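Local structure of D,D-dipeptidase/D,D-carboxypeptidase (Enterococcus faecalis, 4MUQ) at residues A113-L118 / P166-Y171. The protein is a zinc-dependent D,D-peptidase of vancomycin resistance that acts as a D,D-dipeptidase and probably also as a D,D-carboxypeptidase. Numbering follows the deposited sequence.
Sequences AIDLGL and PWHFRY. With ZN (zinc ion), chain B; LY0 ((2R)-3-[(R)-[(1R)-1-aminoethyl](hydroxy)phosphoryl]-2-methylpropanoic acid), chain C; 2D8 ((2R)-3-[(R)-[(1S)-1-aminoethyl](hydroxy)phosphoryl]-2-methylpropanoic acid), chain D.
Asp115 and His168, a non-hydrogen-bonded pair on neighbouring antiparallel strands, hold one zinc ion between their side chains. Asp115 chelates the zinc unevenly, OD1 at 2.0 Å and OD2 at 2.4 Å, while His168 binds it through ND1 at 2.1 Å. With CG anti to the backbone N (chi1 178°), the His168 ring lies beside the carbonyl carbon and its ND1 reaches the zinc; the Asp115 carboxylate and the His168 ring are 54° apart in plane. His108 completes the protein ligands. Glu107 accepts a hydrogen bond from His168 NE2; with the zinc at ND1 it fixes the imidazole's rotation, and it may make the ring a stronger donor to the metal.

In either diastereomer of the phosphinate, which occupy the same site, O31 and O32 bind the zinc. Trp167, lying alongside Asp115 with its ring almost perpendicular to the carboxylate, donates from NE1 to O32 of either inhibitor form at 2.9 Å. Asp115 OD1 lies in the plane of the Trp167 indole at its edge, 3.4 Å from Trp167 CD1.

The backbones are joined by a reciprocal pair of nearly straight bonds between Ile114 and Phe169, followed by Leu116 N to Trp167 O at 3.0 Å. The Leu116 and Phe169 side chains cross at about a right angle, Leu116 CD1 4.1 Å from Phe169 CD2, beside helix 134-142.

The Ile114 and Phe169 face packs against Phe148, while the Asp115 and His168 face carries the zinc centre of the Hedgehog/DD-peptidase fold of the M15B peptidases.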
ATOM      1  N   ALA A 113      -1.209   0.297  -5.409  1.00  8.43           N
ATOM      2  CA  ALA A 113      -1.513   1.725  -5.318  1.00  9.50           C
ATOM      3  C   ALA A 113      -2.483   2.155  -6.384  1.00  9.37           C
ATOM      4  O   ALA A 113      -2.447   1.680  -7.509  1.00 10.04           O
ATOM      5  CB  ALA A 113      -0.235   2.547  -5.412  1.00 10.63           C
ATOM      6  N   ILE A 114      -3.342   3.090  -6.012  1.00  9.44           N
ATOM      7  CA  ILE A 114      -4.310   3.627  -6.946  1.00  9.90           C
ATOM      8  C   ILE A 114      -4.443   5.131  -6.756  1.00  9.61           C
ATOM      9  O   ILE A 114      -4.457   5.634  -5.635  1.00 10.08           O
ATOM     10  CB  ILE A 114      -5.668   2.897  -6.819  1.00 11.50           C
ATOM     11  CG1 ILE A 114      -6.606   3.337  -7.943  1.00 16.45           C
ATOM     12  CG2 ILE A 114      -6.291   3.093  -5.441  1.00 13.72           C
ATOM     13  CD1 ILE A 114      -7.478   2.231  -8.487  1.00 27.45           C
ATOM     14  N   ASP A 115      -4.533   5.839  -7.884  1.00  9.51           N
ATOM     15  CA  ASP A 115      -4.876   7.254  -7.894  1.00  9.83           C
ATOM     16  C   ASP A 115      -6.354   7.358  -8.217  1.00 12.07           C
ATOM     17  O   ASP A 115      -6.819   6.775  -9.203  1.00 12.06           O
ATOM     18  CB  ASP A 115      -4.027   8.009  -8.930  1.00 11.75           C
ATOM     19  CG  ASP A 115      -2.540   8.011  -8.586  1.00 14.06           C
ATOM     20  OD1 ASP A 115      -2.214   7.856  -7.422  1.00 12.39           O
ATOM     21  OD2 ASP A 115      -1.649   8.131  -9.452  1.00 19.44           O
ATOM     22  N   LEU A 116      -7.087   8.104  -7.395  1.00 10.78           N
ATOM     23  CA  LEU A 116      -8.519   8.284  -7.563  1.00 11.35           C
ATOM     24  C   LEU A 116      -8.856   9.747  -7.853  1.00 12.97           C
ATOM     25  O   LEU A 116      -8.134  10.659  -7.430  1.00 15.10           O
ATOM     26  CB  LEU A 116      -9.254   7.858  -6.292  1.00 13.51           C
ATOM     27  CG  LEU A 116      -9.023   6.408  -5.868  1.00 11.92           C
ATOM     28  CD1 LEU A 116      -9.663   6.164  -4.516  1.00 15.31           C
ATOM     29  CD2 LEU A 116      -9.596   5.449  -6.902  1.00 16.64           C
ATOM     30  N   GLY A 117      -9.951   9.973  -8.563  1.00 14.38           N
ATOM     31  CA  GLY A 117     -10.375  11.331  -8.841  1.00 16.92           C
ATOM     32  C   GLY A 117     -11.873  11.477  -8.879  1.00 18.72           C
ATOM     33  O   GLY A 117     -12.614  10.502  -9.060  1.00 18.03           O
ATOM     34  N   LEU A 118     -12.321  12.716  -8.681  1.00 28.44           N
ATOM     35  CA  LEU A 118     -13.710  13.091  -8.893  1.00 39.47           C
ATOM     36  C   LEU A 118     -14.098  12.817 -10.338  1.00 25.32           C
ATOM     37  O   LEU A 118     -13.327  13.102 -11.257  1.00 41.26           O
ATOM     38  CB  LEU A 118     -13.896  14.579  -8.601  1.00 48.20           C
ATOM     39  CG  LEU A 118     -14.454  14.944  -7.233  1.00 48.85           C
ATOM     40  CD1 LEU A 118     -14.565  16.450  -7.077  1.00 38.38           C
ATOM     41  CD2 LEU A 118     -15.814  14.301  -7.046  1.00 33.47           C
ATOM     42  N   PRO A 166      -3.426  14.440  -2.438  1.00 11.42           N
ATOM     43  CA  PRO A 166      -4.755  14.038  -1.963  1.00 13.22           C
ATOM     44  C   PRO A 166      -5.279  12.732  -2.572  1.00 12.81           C
ATOM     45  O   PRO A 166      -6.132  12.081  -1.959  1.00 11.38           O
ATOM     46  CB  PRO A 166      -5.631  15.216  -2.390  1.00 14.79           C
ATOM     47  CG  PRO A 166      -4.695  16.416  -2.294  1.00 14.33           C
ATOM     48  CD  PRO A 166      -3.369  15.869  -2.797  1.00 12.78           C
ATOM     49  N   TRP A 167      -4.758  12.350  -3.739  1.00 10.92           N
ATOM     50  CA  TRP A 167      -5.405  11.348  -4.598  1.00 11.52           C
ATOM     51  C   TRP A 167      -4.825   9.940  -4.564  1.00 10.86           C
ATOM     52  O   TRP A 167      -5.434   9.037  -5.128  1.00 10.85           O
ATOM     53  CB  TRP A 167      -5.345  11.812  -6.056  1.00 12.26           C
ATOM     54  CG  TRP A 167      -3.921  12.031  -6.508  1.00 12.87           C
ATOM     55  CD1 TRP A 167      -3.032  11.080  -6.935  1.00 13.49           C
ATOM     56  CD2 TRP A 167      -3.216  13.281  -6.542  1.00 12.52           C
ATOM     57  NE1 TRP A 167      -1.823  11.664  -7.231  1.00 14.60           N
ATOM     58  CE2 TRP A 167      -1.911  13.014  -7.005  1.00 17.05           C
ATOM     59  CE3 TRP A 167      -3.564  14.598  -6.220  1.00 15.21           C
ATOM     60  CZ2 TRP A 167      -0.949  14.017  -7.149  1.00 15.95           C
ATOM     61  CZ3 TRP A 167      -2.606  15.600  -6.373  1.00 18.46           C
ATOM     62  CH2 TRP A 167      -1.309  15.295  -6.818  1.00 17.56           C
ATOM     63  N   HIS A 168      -3.647   9.760  -3.964  1.00  9.62           N
ATOM     64  CA  HIS A 168      -2.899   8.506  -4.066  1.00  9.38           C
ATOM     65  C   HIS A 168      -3.076   7.631  -2.829  1.00  9.23           C
ATOM     66  O   HIS A 168      -2.715   8.026  -1.710  1.00 10.52           O
ATOM     67  CB  HIS A 168      -1.416   8.812  -4.340  1.00  9.97           C
ATOM     68  CG  HIS A 168      -0.539   7.601  -4.422  1.00  8.84           C
ATOM     69  ND1 HIS A 168       0.115   7.226  -5.581  1.00 10.63           N
ATOM     70  CD2 HIS A 168      -0.158   6.718  -3.470  1.00  9.66           C
ATOM     71  CE1 HIS A 168       0.841   6.147  -5.338  1.00 12.07           C
ATOM     72  NE2 HIS A 168       0.698   5.826  -4.063  1.00  9.69           N
ATOM     73  N   PHE A 169      -3.624   6.436  -3.040  1.00  8.53           N
ATOM     74  CA  PHE A 169      -3.910   5.525  -1.928  1.00  9.66           C
ATOM     75  C   PHE A 169      -3.145   4.232  -2.091  1.00  9.25           C
ATOM     76  O   PHE A 169      -2.998   3.714  -3.193  1.00  9.98           O
ATOM     77  CB  PHE A 169      -5.423   5.273  -1.824  1.00 10.41           C
ATOM     78  CG  PHE A 169      -6.170   6.471  -1.346  1.00 11.15           C
ATOM     79  CD1 PHE A 169      -6.467   6.614   0.002  1.00 13.39           C
ATOM     80  CD2 PHE A 169      -6.496   7.496  -2.216  1.00 11.61           C
ATOM     81  CE1 PHE A 169      -7.127   7.742   0.479  1.00 14.60           C
ATOM     82  CE2 PHE A 169      -7.146   8.632  -1.751  1.00 14.49           C
ATOM     83  CZ  PHE A 169      -7.462   8.751  -0.394  1.00 15.61           C
ATOM     84  N   ARG A 170      -2.650   3.721  -0.971  1.00  8.52           N
ATOM     85  CA  ARG A 170      -1.832   2.512  -0.958  1.00  9.32           C
ATOM     86  C   ARG A 170      -2.501   1.435  -0.118  1.00  8.25           C
ATOM     87  O   ARG A 170      -2.921   1.702   1.018  1.00  9.55           O
ATOM     88  CB  ARG A 170      -0.447   2.851  -0.384  1.00  9.33           C
ATOM     89  CG  ARG A 170       0.390   1.653   0.085  1.00  9.18           C
ATOM     90  CD  ARG A 170       0.794   0.708  -1.030  1.00  8.99           C
ATOM     91  NE  ARG A 170       1.370  -0.495  -0.429  1.00  8.96           N
ATOM     92  CZ  ARG A 170       2.658  -0.651  -0.142  1.00 10.44           C
ATOM     93  NH1 ARG A 170       3.540   0.290  -0.446  1.00 10.05           N
ATOM     94  NH2 ARG A 170       3.067  -1.774   0.449  1.00  9.75           N
ATOM     95  N   TYR A 171      -2.636   0.237  -0.681  1.00  8.81           N
ATOM     96  CA  TYR A 171      -3.128  -0.897   0.089  1.00  8.35           C
ATOM     97  C   TYR A 171      -1.988  -1.514   0.887  1.00  8.91           C
ATOM     98  O   TYR A 171      -0.973  -1.926   0.306  1.00 10.07           O
ATOM     99  CB  TYR A 171      -3.721  -1.945  -0.838  1.00 10.11           C
ATOM    100  CG  TYR A 171      -4.318  -3.121  -0.112  1.00 10.65           C
ATOM    101  CD1 TYR A 171      -5.589  -3.041   0.421  1.00 12.21           C
ATOM    102  CD2 TYR A 171      -3.606  -4.304   0.035  1.00 12.03           C
ATOM    103  CE1 TYR A 171      -6.147  -4.117   1.084  1.00 14.17           C
ATOM    104  CE2 TYR A 171      -4.160  -5.396   0.688  1.00 13.92           C
ATOM    105  CZ  TYR A 171      -5.431  -5.288   1.211  1.00 14.40           C
ATOM    106  OH  TYR A 171      -6.003  -6.355   1.876  1.00 16.77           O
TER
HETATM  107 ZN    ZN B 301      -0.269   7.636  -7.580  0.66 10.28          ZN
HETATM  108  P   LY0 C 302       1.534   9.640  -8.541  0.50 38.18           P
HETATM  109  C1  LY0 C 302       2.334  10.510 -10.888  0.50 15.46           C
HETATM  110  N1  LY0 C 302       1.431  12.135  -9.469  0.50 13.59           N
HETATM  111  C2  LY0 C 302       1.226  10.809  -9.899  0.50 37.53           C
HETATM  112  C4  LY0 C 302       3.182   9.914  -7.831  0.50 14.68           C
HETATM  113  C5  LY0 C 302       3.757   8.721  -7.131  0.50  9.33           C
HETATM  114  C6  LY0 C 302       4.355   7.761  -8.147  0.50  8.65           C
HETATM  115  C7  LY0 C 302       4.790   9.207  -6.128  0.50  8.72           C
HETATM  116  O31 LY0 C 302       1.499   8.202  -9.109  0.50  9.88           O
HETATM  117  O32 LY0 C 302       0.371   9.727  -7.499  0.50  5.61           O
HETATM  118  O61 LY0 C 302       4.310   6.572  -7.875  0.50 28.15           O
HETATM  119  O62 LY0 C 302       4.876   8.206  -9.155  0.50  5.57           O
HETATM  120  C4  2D8 D 303       3.184   9.911  -7.821  0.50 14.51           C
HETATM  121  C5  2D8 D 303       3.759   8.718  -7.127  0.50 11.43           C
HETATM  122  C6  2D8 D 303       4.355   7.759  -8.147  0.50 17.69           C
HETATM  123  C7  2D8 D 303       4.791   9.206  -6.127  0.50 16.13           C
HETATM  124  N1  2D8 D 303      -0.039  10.819 -10.301  0.50 16.78           N
HETATM  125  P   2D8 D 303       1.537   9.641  -8.534  0.50  5.77           P
HETATM  126  C1  2D8 D 303       2.310  10.535 -10.886  0.50 23.25           C
HETATM  127  C2  2D8 D 303       1.283  10.888  -9.829  0.50  9.95           C
HETATM  128  O31 2D8 D 303       1.504   8.213  -9.124  0.50 51.75           O
HETATM  129  O32 2D8 D 303       0.369   9.728  -7.499  0.50 42.59           O
HETATM  130  O61 2D8 D 303       4.311   6.572  -7.875  0.50  5.05           O
HETATM  131  O62 2D8 D 303       4.876   8.206  -9.155  0.50 27.78           O